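Probable enoyl-CoA hydratase/isomerase (Pseudomonas aeruginosa PAO1, PDB 5WYD) probably acts as a crotonase-family hydro-lyase on enoyl-CoA substrates, with an implied role in the biosynthesis of the diffusible signal factor DSF. Local coordinates at residues D43-L48 against R92-R97; I32-P35 against W40-D43; R96-A101 against L152-G157; A63-G68 against L206-V211. The protein carries 1 engineered substitution. All coordinates share one frame; numbering follows the deposited sequence.

Contact 1 (D43-L48 against R92-R97); sequences DSLIGL and REMARR
Leu-45 and Arg-97 mark the place where helix 42-57 meets helix 88-106, their CA atoms 6.3 Å apart. The axes of segments 43-48 and 92-97 pass at 10.5 Å and run in broadly the same direction, 35° from parallel, with side chains filling the gap between them. Leu-45 points toward the second helix and touches it through one methyl: its CD1 lies 3.7 Å from Arg-97 CB, at the root of the arginine side chain. From the preceding turn Met-94 curls inward, its CE ending 4.4 Å from Leu-45 CD1. Ile-46 runs alongside Arg-97, both pointing the same way, and its CG1 is 4.2 Å from Arg-97 NE. A bend at chi2 (-54°) steers the arginine back along its own helix, where Glu-93 CG lies above one face of the guanidinium, offset toward the rim. The ion pair between Arg-97 NH1 and Glu-93 OE2 is long, 3.8 Å, and purely electrostatic, because the oxygen lies well out of the guanidinium plane. Arg-97 NE is buried here without a polar partner. Glu-93 reaches Arg-42 by a salt bridge, whereas Arg-92 and Arg-96 pair with Asp-247 of a neighbouring subunit. Helix 42-57 follows strand 27-32 and helix 88-106 follows strand 63-68 of the main mixed sheet, and two such helices running in roughly the same direction are consistent with the spiral core of the crotonase fold.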
loop_
_atom_site.group_PDB
_atom_site.type_symbol
_atom_site.label_atom_id
_atom_site.label_comp_id
_atom_site.label_asym_id
_atom_site.label_seq_id
_atom_site.Cartn_x
_atom_site.Cartn_y
_atom_site.Cartn_z
ATOM N N ASP A 43 16.387 7.870 -30.818
ATOM C CA ASP A 43 17.012 6.710 -31.431
ATOM C C ASP A 43 17.783 5.947 -30.367
ATOM O O ASP A 43 17.759 4.710 -30.328
ATOM C CB ASP A 43 17.929 7.158 -32.589
ATOM C CG ASP A 43 18.080 6.105 -33.713
ATOM O OD1 ASP A 43 17.710 4.931 -33.523
ATOM O OD2 ASP A 43 18.591 6.465 -34.799
ATOM N N SER A 44 18.454 6.688 -29.480
ATOM C CA SER A 44 19.193 6.082 -28.380
ATOM C C SER A 44 18.269 5.403 -27.362
ATOM O O SER A 44 18.528 4.268 -26.944
ATOM C CB SER A 44 20.079 7.151 -27.735
ATOM O OG SER A 44 19.338 8.292 -27.332
ATOM N N LEU A 45 17.174 6.061 -26.974
ATOM C CA LEU A 45 16.306 5.509 -25.935
ATOM C C LEU A 45 15.664 4.188 -26.338
ATOM O O LEU A 45 15.581 3.263 -25.519
ATOM C CB LEU A 45 15.225 6.514 -25.554
ATOM C CG LEU A 45 15.722 7.760 -24.827
ATOM C CD1 LEU A 45 14.581 8.653 -24.474
ATOM C CD2 LEU A 45 16.418 7.328 -23.584
ATOM N N ILE A 46 15.146 4.090 -27.563
ATOM C CA ILE A 46 14.544 2.821 -27.959
ATOM C C ILE A 46 15.595 1.731 -27.967
ATOM O O ILE A 46 15.384 0.644 -27.418
ATOM C CB ILE A 46 13.851 2.923 -29.329
ATOM C CG1 ILE A 46 12.634 3.844 -29.266
ATOM C CG2 ILE A 46 13.423 1.540 -29.782
ATOM C CD1 ILE A 46 12.052 4.120 -30.629
ATOM N N GLY A 47 16.771 2.022 -28.523
ATOM C CA GLY A 47 17.796 1.005 -28.543
ATOM C C GLY A 47 18.089 0.531 -27.139
ATOM O O GLY A 47 18.121 -0.674 -26.877
ATOM N N LEU A 48 18.150 1.472 -26.195
ATOM C CA LEU A 48 18.473 1.109 -24.828
ATOM C C LEU A 48 17.468 0.114 -24.296
ATOM O O LEU A 48 17.842 -0.966 -23.832
ATOM C CB LEU A 48 18.492 2.345 -23.958
ATOM C CG LEU A 48 18.722 1.889 -22.531
ATOM C CD1 LEU A 48 20.003 1.100 -22.442
ATOM C CD2 LEU A 48 18.721 3.102 -21.614
ATOM N N ARG A 92 5.002 14.525 -24.596
ATOM C CA ARG A 92 4.367 13.356 -24.012
ATOM C C ARG A 92 5.075 12.095 -24.477
ATOM O O ARG A 92 5.349 11.199 -23.673
ATOM C CB ARG A 92 2.884 13.314 -24.389
ATOM C CG ARG A 92 2.093 12.180 -23.722
ATOM C CD ARG A 92 2.335 10.780 -24.305
ATOM N NE ARG A 92 1.622 9.774 -23.529
ATOM C CZ ARG A 92 1.662 8.465 -23.756
ATOM N NH1 ARG A 92 2.384 7.961 -24.756
ATOM N NH2 ARG A 92 0.969 7.666 -22.956
ATOM N N GLU A 93 5.402 12.025 -25.768
ATOM C CA GLU A 93 6.031 10.831 -26.320
ATOM C C GLU A 93 7.421 10.636 -25.751
ATOM O O GLU A 93 7.817 9.506 -25.448
ATOM C CB GLU A 93 6.102 10.912 -27.847
ATOM C CG GLU A 93 6.639 9.647 -28.541
ATOM C CD GLU A 93 6.552 9.799 -30.032
ATOM O OE1 GLU A 93 6.527 10.952 -30.495
ATOM O OE2 GLU A 93 6.413 8.796 -30.763
ATOM N N MET A 94 8.198 11.712 -25.615
ATOM C CA MET A 94 9.552 11.509 -25.111
ATOM C C MET A 94 9.526 11.145 -23.629
ATOM O O MET A 94 10.351 10.352 -23.166
ATOM C CB MET A 94 10.449 12.718 -25.374
ATOM C CG MET A 94 10.534 13.133 -26.818
ATOM S SD MET A 94 10.710 11.792 -28.015
ATOM C CE MET A 94 12.171 10.908 -27.455
ATOM N N ALA A 95 8.596 11.714 -22.863
ATOM C CA ALA A 95 8.512 11.328 -21.459
ATOM C C ALA A 95 8.277 9.821 -21.323
ATOM O O ALA A 95 8.846 9.174 -20.433
ATOM C CB ALA A 95 7.401 12.111 -20.767
ATOM N N ARG A 96 7.446 9.248 -22.201
ATOM C CA ARG A 96 7.189 7.813 -22.175
ATOM C C ARG A 96 8.462 7.029 -22.469
ATOM O O ARG A 96 8.780 6.060 -21.767
ATOM C CB ARG A 96 6.082 7.496 -23.182
ATOM C CG ARG A 96 5.633 6.058 -23.282
ATOM C CD ARG A 96 4.773 5.635 -22.117
ATOM N NE ARG A 96 4.557 4.209 -22.196
ATOM C CZ ARG A 96 3.535 3.573 -21.659
ATOM N NH1 ARG A 96 3.419 2.262 -21.794
ATOM N NH2 ARG A 96 2.626 4.240 -21.005
ATOM N N ARG A 97 9.235 7.490 -23.460
ATOM C CA ARG A 97 10.459 6.810 -23.866
ATOM C C ARG A 97 11.474 6.756 -22.736
ATOM O O ARG A 97 12.123 5.726 -22.530
ATOM C CB ARG A 97 11.068 7.530 -25.063
ATOM C CG ARG A 97 10.321 7.391 -26.383
ATOM C CD ARG A 97 10.096 5.950 -26.744
ATOM N NE ARG A 97 9.230 5.795 -27.910
ATOM C CZ ARG A 97 7.909 5.641 -27.861
ATOM N NH1 ARG A 97 7.225 5.500 -28.992
ATOM N NH2 ARG A 97 7.268 5.638 -26.694
#

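Contact 2 (I32-P35 against W40-D43); sequences INHP and WDRD
Ile-32 and Trp-40 make the apolar half of this contact, with Ile-32 CD1 3.5 Å from CZ2 of the indole and Ile-32 CG1 4.1 Å from Trp-40 CH2. The two side chains cross at about a right angle, the isoleucine touching the six-membered part of the ring system. Although the CB of Trp-40 leaves its backbone away from segment 32-35, CG stands beside the backbone N (chi1 -76°), and the large ring swings round to meet Ile-32. The other half is polar but loose. Asp-41 CB lies over one face of the His-34 imidazole, and the ring and carboxylate planes are 67° apart. His-34 NE2 and Asp-41 OD2 are 4.1 Å from each other, too far for a hydrogen bond; that oxygen instead forms a salt bridge with Lys-18. Asp-41, at the N-cap position of helix 42-57, accepts a weak capping bond from Asp-43 N (3.3 Å) at its other carboxylate oxygen, OD1. Further out, the His-34 backbone N donates to the side chain of Asn-38, and backbone hydrogen bonds tie Ile-32 to Gln-69 and Trp-40 to Gly-77. The contact thus spans the loop between the end of strand 27-32 and the start of helix 42-57, with Trp-40 also packing against Leu-45 and Leu-48 of that helix.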
loop_
_atom_site.group_PDB
_atom_site.type_symbol
_atom_site.label_atom_id
_atom_site.label_comp_id
_atom_site.label_asym_id
_atom_site.label_seq_id
_atom_site.Cartn_x
_atom_site.Cartn_y
_atom_site.Cartn_z
ATOM N N ILE A 32 27.193 5.264 -24.468
ATOM C CA ILE A 32 26.450 6.297 -25.172
ATOM C C ILE A 32 27.448 7.111 -25.966
ATOM O O ILE A 32 28.412 7.643 -25.399
ATOM C CB ILE A 32 25.753 7.244 -24.197
ATOM C CG1 ILE A 32 25.113 6.481 -23.071
ATOM C CG2 ILE A 32 24.726 8.080 -24.950
ATOM C CD1 ILE A 32 24.578 7.420 -22.046
ATOM N N ASN A 33 27.179 7.300 -27.241
ATOM C CA ASN A 33 28.083 8.021 -28.106
ATOM C C ASN A 33 27.271 9.007 -28.925
ATOM O O ASN A 33 27.077 8.824 -30.120
ATOM C CB ASN A 33 28.865 7.045 -28.966
ATOM C CG ASN A 33 29.986 7.682 -29.700
ATOM O OD1 ASN A 33 30.186 8.895 -29.646
ATOM N ND2 ASN A 33 30.743 6.859 -30.411
ATOM N N HIS A 34 26.811 10.065 -28.280
ATOM C CA HIS A 34 26.047 11.094 -28.962
ATOM C C HIS A 34 26.816 12.394 -28.834
ATOM O O HIS A 34 27.045 12.866 -27.716
ATOM C CB HIS A 34 24.640 11.206 -28.369
ATOM C CG HIS A 34 23.725 12.092 -29.145
ATOM N ND1 HIS A 34 23.281 13.296 -28.652
ATOM C CD2 HIS A 34 23.255 12.005 -30.409
ATOM C CE1 HIS A 34 22.515 13.881 -29.553
ATOM N NE2 HIS A 34 22.490 13.121 -30.633
ATOM N N PRO A 35 27.247 13.011 -29.927
ATOM C CA PRO A 35 28.054 14.194 -29.617
ATOM C C PRO A 35 27.212 15.468 -29.459
ATOM O O PRO A 35 26.081 15.516 -29.921
ATOM C CB PRO A 35 29.008 14.273 -30.797
ATOM C CG PRO A 35 29.116 12.853 -31.293
ATOM C CD PRO A 35 27.762 12.252 -31.080
ATOM N N TRP A 40 20.870 12.270 -24.519
ATOM C CA TRP A 40 19.951 11.234 -24.982
ATOM C C TRP A 40 19.115 11.665 -26.169
ATOM O O TRP A 40 18.730 12.831 -26.297
ATOM C CB TRP A 40 19.003 10.794 -23.876
ATOM C CG TRP A 40 19.658 9.947 -22.923
ATOM C CD1 TRP A 40 20.082 10.292 -21.694
ATOM C CD2 TRP A 40 20.040 8.586 -23.130
ATOM N NE1 TRP A 40 20.688 9.218 -21.096
ATOM C CE2 TRP A 40 20.677 8.157 -21.966
ATOM C CE3 TRP A 40 19.907 7.690 -24.194
ATOM C CZ2 TRP A 40 21.176 6.864 -21.825
ATOM C CZ3 TRP A 40 20.407 6.410 -24.051
ATOM C CH2 TRP A 40 21.034 6.011 -22.879
ATOM N N ASP A 41 18.785 10.685 -27.000
ATOM C CA ASP A 41 18.015 10.884 -28.207
ATOM C C ASP A 41 16.966 9.787 -28.265
ATOM O O ASP A 41 17.068 8.769 -27.574
ATOM C CB ASP A 41 18.974 10.835 -29.414
ATOM C CG ASP A 41 18.300 11.076 -30.746
ATOM O OD1 ASP A 41 17.051 11.063 -30.825
ATOM O OD2 ASP A 41 19.051 11.256 -31.733
ATOM N N ARG A 42 15.927 10.022 -29.069
ATOM C CA ARG A 42 14.909 8.993 -29.269
ATOM C C ARG A 42 15.498 7.720 -29.840
ATOM O O ARG A 42 15.101 6.609 -29.461
ATOM C CB ARG A 42 13.877 9.459 -30.260
ATOM C CG ARG A 42 13.120 8.282 -30.851
ATOM C CD ARG A 42 12.269 8.753 -31.929
ATOM N NE ARG A 42 11.379 9.785 -31.487
ATOM C CZ ARG A 42 10.135 9.528 -31.198
ATOM N NH1 ARG A 42 9.683 8.262 -31.321
ATOM N NH2 ARG A 42 9.384 10.551 -30.829
ATOM N N ASP A 43 16.387 7.870 -30.818
ATOM C CA ASP A 43 17.012 6.710 -31.431
ATOM C C ASP A 43 17.783 5.947 -30.367
ATOM O O ASP A 43 17.759 4.710 -30.328
ATOM C CB ASP A 43 17.929 7.158 -32.589
ATOM C CG ASP A 43 18.080 6.105 -33.713
ATOM O OD1 ASP A 43 17.710 4.931 -33.523
ATOM O OD2 ASP A 43 18.591 6.465 -34.799
#

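Contact 3 (R96-A101 against L152-G157); sequences RRFGEA and LPCAGG
Phe-98 is the residue through which segment 96-101 meets Cys-154 and Ala-155, and the charged residues before and after it stay together on their own helix. First in order, Arg-96 sends NE to Glu-100 OE2 in a salt-bridged hydrogen bond of 2.9 Å. That bond is fairly straight (163°), lies in the guanidinium plane and uses the anti lone pair of the oxygen. Arg-97 adds a weak, long ion pair to the same oxygen, completing a small network that Arg-49 joins at the other oxygen of Glu-100. Phe-98 then leaves the helix toward the loop, with its CB 4.1 Å from Ala-155 CB; CG lies anti to the carbonyl carbon (chi1 -87°), which turns the ring away from the loop after CB has met Ala-155. The ring is approached obliquely by sulfur, Cys-154 SG being 4.2 Å from Phe-98 CD2 and 5.1 Å from the ring centroid, a Cys sulfur-aromatic contact. On the loop side, Ala-155 N donates to Glu-126, and Gly-156 holds a backbone conformation with positive phi (89°) at the N-cap of the next helix. Phe-245 of a neighbouring subunit packs on Cys-154. Helix 88-106 is therefore joined to the loop leading into helix 157-176, while Phe-98 also touches Leu-45 of helix 42-57 and meets the ring of Phe-102.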
loop_
_atom_site.group_PDB
_atom_site.type_symbol
_atom_site.label_atom_id
_atom_site.label_comp_id
_atom_site.label_asym_id
_atom_site.label_seq_id
_atom_site.Cartn_x
_atom_site.Cartn_y
_atom_site.Cartn_z
ATOM N N ARG A 96 7.446 9.248 -22.201
ATOM C CA ARG A 96 7.189 7.813 -22.175
ATOM C C ARG A 96 8.462 7.029 -22.469
ATOM O O ARG A 96 8.780 6.060 -21.767
ATOM C CB ARG A 96 6.082 7.496 -23.182
ATOM C CG ARG A 96 5.633 6.058 -23.282
ATOM C CD ARG A 96 4.773 5.635 -22.117
ATOM N NE ARG A 96 4.557 4.209 -22.196
ATOM C CZ ARG A 96 3.535 3.573 -21.659
ATOM N NH1 ARG A 96 3.419 2.262 -21.794
ATOM N NH2 ARG A 96 2.626 4.240 -21.005
ATOM N N ARG A 97 9.235 7.490 -23.460
ATOM C CA ARG A 97 10.459 6.810 -23.866
ATOM C C ARG A 97 11.474 6.756 -22.736
ATOM O O ARG A 97 12.123 5.726 -22.530
ATOM C CB ARG A 97 11.068 7.530 -25.063
ATOM C CG ARG A 97 10.321 7.391 -26.383
ATOM C CD ARG A 97 10.096 5.950 -26.744
ATOM N NE ARG A 97 9.230 5.795 -27.910
ATOM C CZ ARG A 97 7.909 5.641 -27.861
ATOM N NH1 ARG A 97 7.225 5.500 -28.992
ATOM N NH2 ARG A 97 7.268 5.638 -26.694
ATOM N N PHE A 98 11.656 7.861 -22.015
ATOM C CA PHE A 98 12.595 7.833 -20.900
ATOM C C PHE A 98 12.154 6.835 -19.859
ATOM O O PHE A 98 12.958 6.048 -19.351
ATOM C CB PHE A 98 12.723 9.195 -20.224
ATOM C CG PHE A 98 13.742 10.099 -20.845
ATOM C CD1 PHE A 98 15.081 9.832 -20.688
ATOM C CD2 PHE A 98 13.368 11.259 -21.498
ATOM C CE1 PHE A 98 16.045 10.648 -21.224
ATOM C CE2 PHE A 98 14.326 12.111 -22.020
ATOM C CZ PHE A 98 15.670 11.785 -21.898
ATOM N N GLY A 99 10.872 6.859 -19.520
ATOM C CA GLY A 99 10.397 5.943 -18.511
ATOM C C GLY A 99 10.589 4.507 -18.939
ATOM O O GLY A 99 11.175 3.708 -18.215
ATOM N N GLU A 100 10.194 4.192 -20.171
ATOM C CA GLU A 100 10.318 2.821 -20.652
ATOM C C GLU A 100 11.761 2.366 -20.680
ATOM O O GLU A 100 12.092 1.273 -20.195
ATOM C CB GLU A 100 9.719 2.686 -22.053
ATOM C CG GLU A 100 8.262 3.022 -22.188
ATOM C CD GLU A 100 7.798 2.934 -23.632
ATOM O OE1 GLU A 100 8.607 2.579 -24.518
ATOM O OE2 GLU A 100 6.598 3.142 -23.883
ATOM N N ALA A 101 12.635 3.187 -21.262
ATOM C CA ALA A 101 14.024 2.789 -21.385
ATOM C C ALA A 101 14.661 2.654 -20.013
ATOM O O ALA A 101 15.196 1.597 -19.665
ATOM C CB ALA A 101 14.772 3.807 -22.250
ATOM N N LEU A 152 10.082 19.295 -14.809
ATOM C CA LEU A 152 10.517 18.307 -13.836
ATOM C C LEU A 152 11.222 17.130 -14.518
ATOM O O LEU A 152 11.168 16.975 -15.744
ATOM C CB LEU A 152 9.326 17.851 -13.015
ATOM C CG LEU A 152 8.110 17.244 -13.704
ATOM C CD1 LEU A 152 8.388 15.821 -14.292
ATOM C CD2 LEU A 152 6.917 17.333 -12.740
ATOM N N PRO A 153 11.986 16.356 -13.756
ATOM C CA PRO A 153 12.601 15.145 -14.308
ATOM C C PRO A 153 11.514 14.142 -14.644
ATOM O O PRO A 153 10.733 13.747 -13.781
ATOM C CB PRO A 153 13.471 14.649 -13.154
ATOM C CG PRO A 153 13.677 15.797 -12.327
ATOM C CD PRO A 153 12.453 16.628 -12.392
ATOM N N CYS A 154 11.504 13.653 -15.871
ATOM C CA CYS A 154 10.434 12.742 -16.236
ATOM C C CYS A 154 10.901 11.308 -16.352
ATOM O O CYS A 154 10.107 10.441 -16.723
ATOM C CB CYS A 154 9.776 13.225 -17.527
ATOM S SG CYS A 154 10.940 13.423 -18.874
ATOM N N ALA A 155 12.143 11.029 -15.977
ATOM C CA ALA A 155 12.713 9.702 -16.095
ATOM C C ALA A 155 12.593 8.890 -14.822
ATOM O O ALA A 155 13.231 7.841 -14.701
ATOM C CB ALA A 155 14.165 9.839 -16.480
ATOM N N GLY A 156 11.740 9.314 -13.907
ATOM C CA GLY A 156 11.701 8.730 -12.594
ATOM C C GLY A 156 12.638 9.402 -11.634
ATOM O O GLY A 156 12.850 8.892 -10.531
ATOM N N GLY A 157 13.179 10.548 -12.016
ATOM C CA GLY A 157 14.112 11.241 -11.164
ATOM C C GLY A 157 13.510 11.675 -9.849
ATOM O O GLY A 157 14.195 11.701 -8.823
#

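Contact 4 (A63-G68 against L206-V211); sequences ALVVTG and LLAAKV
Helix-on-sheet packing, a building principle of the crotonase fold's alpha/beta core, brings strand 63-68 against helix 200-211 through Ala-63, Val-65 and Ala-208. The strand lies inside the main sheet, its backbone hydrogen-bonded to strand 27-32 through Ala-28 and Ile-30 and to strand 111-116 through Val-111 and Ile-113. Ala-63 and Val-65, two positions apart, both point toward the helix, whereas Leu-64 between them faces away and packs on Ile-52 and Leu-55 of helix 42-57. The sheet is thereby sandwiched locally between two helices. On the side of helix 200-211 the small size of the alanines permits a close approach, with the CA atoms of Ala-63 and Ala-208 only 5.5 Å apart. Ala-208 carries the contact with a single methyl, which also touches Thr-27 and Ile-113 on the strands flanking 63-68. Val-65 approaches it with one branch: CG1 is anti to the backbone N (chi1 177°), leaving CG2 beside that N, and CG2 comes to 3.9 Å from Ala-208 CB. At the tightest point Ala-63 CB rests 3.6 Å from Ala-208 CB and equally close to Ala-208 O, the carbonyl that weakly accepts Val-211 N at 3.3 Å.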
loop_
_atom_site.group_PDB
_atom_site.type_symbol
_atom_site.label_atom_id
_atom_site.label_comp_id
_atom_site.label_asym_id
_atom_site.label_seq_id
_atom_site.Cartn_x
_atom_site.Cartn_y
_atom_site.Cartn_z
ATOM N N ALA A 63 26.713 -9.149 -16.049
ATOM C CA ALA A 63 26.862 -7.785 -15.565
ATOM C C ALA A 63 26.705 -6.805 -16.714
ATOM O O ALA A 63 26.815 -7.177 -17.877
ATOM C CB ALA A 63 28.207 -7.564 -14.862
ATOM N N LEU A 64 26.351 -5.569 -16.373
ATOM C CA LEU A 64 26.214 -4.469 -17.318
ATOM C C LEU A 64 26.928 -3.223 -16.812
ATOM O O LEU A 64 26.897 -2.929 -15.613
ATOM C CB LEU A 64 24.738 -4.172 -17.583
ATOM C CG LEU A 64 24.239 -3.113 -18.555
ATOM C CD1 LEU A 64 22.783 -3.408 -18.790
ATOM C CD2 LEU A 64 24.379 -1.694 -18.029
ATOM N N VAL A 65 27.588 -2.511 -17.725
ATOM C CA VAL A 65 28.264 -1.252 -17.437
ATOM C C VAL A 65 27.840 -0.239 -18.490
ATOM O O VAL A 65 27.656 -0.599 -19.660
ATOM C CB VAL A 65 29.799 -1.416 -17.397
ATOM C CG1 VAL A 65 30.503 -0.070 -17.177
ATOM C CG2 VAL A 65 30.194 -2.418 -16.303
ATOM N N VAL A 66 27.549 0.983 -18.049
ATOM C CA VAL A 66 27.242 2.106 -18.934
ATOM C C VAL A 66 28.127 3.294 -18.572
ATOM O O VAL A 66 28.186 3.698 -17.406
ATOM C CB VAL A 66 25.759 2.504 -18.881
ATOM C CG1 VAL A 66 24.923 1.373 -19.383
ATOM C CG2 VAL A 66 25.363 2.840 -17.463
ATOM N N THR A 67 28.769 3.887 -19.577
ATOM C CA THR A 67 29.643 5.035 -19.368
ATOM C C THR A 67 29.421 6.027 -20.501
ATOM O O THR A 67 28.925 5.664 -21.572
ATOM C CB THR A 67 31.132 4.621 -19.291
ATOM O OG1 THR A 67 31.928 5.710 -18.803
ATOM C CG2 THR A 67 31.642 4.253 -20.665
ATOM N N GLY A 68 29.767 7.284 -20.248
ATOM C CA GLY A 68 29.603 8.304 -21.262
ATOM C C GLY A 68 30.840 8.458 -22.131
ATOM O O GLY A 68 31.969 8.549 -21.643
ATOM N N LEU A 206 36.042 -4.031 -13.709
ATOM C CA LEU A 206 36.602 -4.884 -12.680
ATOM C C LEU A 206 35.527 -5.236 -11.665
ATOM O O LEU A 206 35.349 -6.416 -11.338
ATOM C CB LEU A 206 37.832 -4.205 -12.056
ATOM C CG LEU A 206 38.615 -4.848 -10.901
ATOM C CD1 LEU A 206 37.994 -4.789 -9.507
ATOM C CD2 LEU A 206 38.757 -6.306 -11.299
ATOM N N LEU A 207 34.734 -4.240 -11.231
ATOM C CA LEU A 207 33.662 -4.548 -10.291
ATOM C C LEU A 207 32.683 -5.522 -10.929
ATOM O O LEU A 207 32.266 -6.502 -10.301
ATOM C CB LEU A 207 32.922 -3.267 -9.871
ATOM C CG LEU A 207 31.857 -3.271 -8.748
ATOM C CD1 LEU A 207 31.409 -1.840 -8.409
ATOM C CD2 LEU A 207 30.645 -4.140 -8.947
ATOM N N ALA A 208 32.374 -5.301 -12.209
ATOM C CA ALA A 208 31.427 -6.150 -12.914
ATOM C C ALA A 208 31.912 -7.581 -12.967
ATOM O O ALA A 208 31.101 -8.511 -12.928
ATOM C CB ALA A 208 31.200 -5.610 -14.328
ATOM N N ALA A 209 33.226 -7.779 -13.085
ATOM C CA ALA A 209 33.755 -9.132 -13.125
ATOM C C ALA A 209 33.466 -9.877 -11.826
ATOM O O ALA A 209 33.171 -11.075 -11.848
ATOM C CB ALA A 209 35.255 -9.088 -13.418
ATOM N N LYS A 210 33.498 -9.178 -10.689
ATOM C CA LYS A 210 33.278 -9.841 -9.405
ATOM C C LYS A 210 31.891 -10.465 -9.311
ATOM O O LYS A 210 31.716 -11.501 -8.658
ATOM C CB LYS A 210 33.486 -8.852 -8.251
ATOM C CG LYS A 210 34.885 -8.262 -8.114
ATOM C CD LYS A 210 34.865 -7.210 -7.002
ATOM C CE LYS A 210 36.162 -6.421 -6.827
ATOM N NZ LYS A 210 37.420 -7.215 -6.886
ATOM N N VAL A 211 30.897 -9.829 -9.932
ATOM C CA VAL A 211 29.536 -10.334 -9.940
ATOM C C VAL A 211 29.487 -11.694 -10.605
ATOM O O VAL A 211 28.666 -12.548 -10.253
ATOM C CB VAL A 211 28.662 -9.331 -10.698
ATOM C CG1 VAL A 211 27.351 -9.989 -11.135
ATOM C CG2 VAL A 211 28.518 -8.069 -9.896
#

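How the contacts relate
Contacts 3 and 4 are buried, contacts 1 and 2 only partly so. Contact 4 is made mainly by small apolar side chains and lies across the chain's centre from contacts 1 and 3, where helix 200-211 covers the sheet. The other three form a continuous cluster: contacts 1 and 2 share helix 42-57, contacts 1 and 3 share helix 88-106, and Trp-40 bridges them by packing on both Leu-45 and Phe-98. Contact 2 also reaches strand 63-68, where Ile-32 packs on Thr-67. Charge gathers around the cluster's apolar meeting points, with Arg-42 close to the like-charged Arg-97. Contacts 1, 3 and 4 also touch neighbouring subunits, whereas contact 2 meets none.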